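Local structure of uncharacterized protein YacP (Bacillus subtilis, 5MQ8) at residues I12-L18 / A29-L33. The protein is an endoribonuclease (Rae1) involved in ribosome-dependent mRNA decay, and carries a NYN domain of the PIN clan. Residues are numbered along the deposited sequence; the frame is centred on the assembly and turned at random.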
loop_
_atom_site.group_PDB
_atom_site.type_symbol
_atom_site.label_atom_id
_atom_site.label_comp_id
_atom_site.label_asym_id
_atom_site.label_seq_id
_atom_site.Cartn_x
_atom_site.Cartn_y
_atom_site.Cartn_z
ATOM N N ILE A 12 -23.827 -2.544 5.393
ATOM C CA ILE A 12 -23.593 -1.108 5.546
ATOM C C ILE A 12 -24.225 -0.574 6.845
ATOM O O ILE A 12 -23.536 0.073 7.620
ATOM C CB ILE A 12 -24.028 -0.323 4.279
ATOM C CG1 ILE A 12 -23.013 -0.530 3.132
ATOM C CG2 ILE A 12 -24.216 1.178 4.588
ATOM C CD1 ILE A 12 -23.427 0.039 1.741
ATOM N N GLY A 13 -25.492 -0.902 7.079
ATOM C CA GLY A 13 -26.223 -0.475 8.264
ATOM C C GLY A 13 -25.827 -1.157 9.562
ATOM O O GLY A 13 -26.107 -0.620 10.636
ATOM N N ALA A 14 -25.174 -2.342 9.486
ATOM C CA ALA A 14 -24.808 -3.117 10.671
ATOM C C ALA A 14 -23.331 -3.007 11.104
ATOM O O ALA A 14 -23.031 -3.290 12.256
ATOM C CB ALA A 14 -25.186 -4.574 10.464
ATOM N N TRP A 15 -22.412 -2.649 10.185
ATOM C CA TRP A 15 -20.986 -2.571 10.502
ATOM C C TRP A 15 -20.629 -1.161 10.979
ATOM O O TRP A 15 -20.956 -0.188 10.280
ATOM C CB TRP A 15 -20.124 -3.014 9.302
ATOM C CG TRP A 15 -20.302 -4.451 8.865
ATOM C CD1 TRP A 15 -21.183 -5.365 9.365
ATOM C CD2 TRP A 15 -19.577 -5.123 7.826
ATOM N NE1 TRP A 15 -21.048 -6.564 8.704
ATOM C CE2 TRP A 15 -20.061 -6.447 7.763
ATOM C CE3 TRP A 15 -18.512 -4.755 6.985
ATOM C CZ2 TRP A 15 -19.555 -7.388 6.855
ATOM C CZ3 TRP A 15 -18.013 -5.690 6.086
ATOM C CH2 TRP A 15 -18.534 -6.986 6.028
ATOM N N PRO A 16 -19.984 -1.032 12.174
ATOM C CA PRO A 16 -19.669 0.310 12.719
ATOM C C PRO A 16 -18.857 1.221 11.809
ATOM O O PRO A 16 -19.181 2.403 11.716
ATOM C CB PRO A 16 -18.933 0.009 14.035
ATOM C CG PRO A 16 -19.415 -1.346 14.435
ATOM C CD PRO A 16 -19.590 -2.099 13.123
ATOM N N GLN A 17 -17.836 0.690 11.113
ATOM C CA GLN A 17 -17.018 1.501 10.205
ATOM C C GLN A 17 -17.730 1.845 8.873
ATOM O O GLN A 17 -17.213 2.662 8.099
ATOM C CB GLN A 17 -15.640 0.860 9.960
ATOM C CG GLN A 17 -14.686 0.950 11.161
ATOM C CD GLN A 17 -13.247 1.207 10.753
ATOM O OE1 GLN A 17 -12.664 0.505 9.914
ATOM N NE2 GLN A 17 -12.630 2.210 11.363
ATOM N N LEU A 18 -18.933 1.276 8.635
ATOM C CA LEU A 18 -19.717 1.540 7.427
ATOM C C LEU A 18 -20.939 2.424 7.656
ATOM O O LEU A 18 -21.195 3.307 6.840
ATOM C CB LEU A 18 -20.189 0.228 6.761
ATOM C CG LEU A 18 -19.146 -0.740 6.187
ATOM C CD1 LEU A 18 -19.824 -1.844 5.410
ATOM C CD2 LEU A 18 -18.194 -0.040 5.270
ATOM N N ALA A 29 -19.446 3.971 2.025
ATOM C CA ALA A 29 -19.725 2.692 2.686
ATOM C C ALA A 29 -19.728 1.522 1.679
ATOM O O ALA A 29 -19.180 0.457 1.969
ATOM C CB ALA A 29 -21.042 2.763 3.436
ATOM N N ARG A 30 -20.298 1.755 0.484
ATOM C CA ARG A 30 -20.363 0.813 -0.631
ATOM C C ARG A 30 -18.935 0.458 -1.099
ATOM O O ARG A 30 -18.606 -0.719 -1.215
ATOM C CB ARG A 30 -21.205 1.418 -1.763
ATOM C CG ARG A 30 -21.199 0.649 -3.076
ATOM C CD ARG A 30 -20.413 1.409 -4.121
ATOM N NE ARG A 30 -21.260 2.313 -4.873
ATOM C CZ ARG A 30 -20.815 3.348 -5.573
ATOM N NH1 ARG A 30 -19.519 3.642 -5.594
ATOM N NH2 ARG A 30 -21.662 4.106 -6.249
ATOM N N ASP A 31 -18.095 1.480 -1.323
ATOM C CA ASP A 31 -16.706 1.326 -1.745
ATOM C C ASP A 31 -15.865 0.542 -0.740
ATOM O O ASP A 31 -15.128 -0.350 -1.150
ATOM C CB ASP A 31 -16.080 2.703 -2.015
ATOM C CG ASP A 31 -16.605 3.406 -3.264
ATOM O OD1 ASP A 31 -17.284 2.744 -4.080
ATOM O OD2 ASP A 31 -16.321 4.615 -3.427
ATOM N N VAL A 32 -15.980 0.864 0.573
ATOM C CA VAL A 32 -15.250 0.169 1.636
ATOM C C VAL A 32 -15.694 -1.299 1.677
ATOM O O VAL A 32 -14.833 -2.190 1.706
ATOM C CB VAL A 32 -15.361 0.870 3.019
ATOM C CG1 VAL A 32 -14.707 0.030 4.121
ATOM C CG2 VAL A 32 -14.740 2.264 2.978
ATOM N N LEU A 33 -17.029 -1.543 1.603
ATOM C CA LEU A 33 -17.581 -2.896 1.603
ATOM C C LEU A 33 -17.058 -3.739 0.443
ATOM O O LEU A 33 -16.655 -4.879 0.671
ATOM C CB LEU A 33 -19.128 -2.886 1.659
ATOM C CG LEU A 33 -19.843 -4.242 1.589
ATOM C CD1 LEU A 33 -19.455 -5.153 2.783
ATOM C CD2 LEU A 33 -21.348 -4.040 1.520
#
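No hydrogen bond or salt bridge crosses between I12-L18 and A29-L33; apolar packing buries 330 Å² over both sides. The backbones come nearest at L18 and A29, whose CA atoms lie 4.9 Å apart, with A29 CB 3.5 Å from L18 O. The methyl of A29 meets I12 CG2 at 3.7 Å. One turn further along helix 23-44, L33 touches three side chains: its CD1 lies 3.6 Å from W15 CZ3, its CD2 4.2 Å from I12 CG1, and its CB 4.0 Å from L18 CD1. The other branch of L18 reaches V32, CD2 to CG1 at 3.7 Å.

The polar bonds nearby run within a segment or outside the pair. L18 N donates a hydrogen bond to W15 O (3.0 Å), closing the turn after W15 leaves helical geometry; W15 NE1 hydrogen-bonds A121 O, on helix 121-145. R30, its CB directed away, forms a salt bridge through NH1 with D31 OD1 at 2.8 Å.

I12 and L33 also touch F52 of strand 47-52, linking the contact to the central parallel sheet of this PIN-clan domain. The absence of any polar bond across it is consistent with packing held mainly by burial of apolar surface.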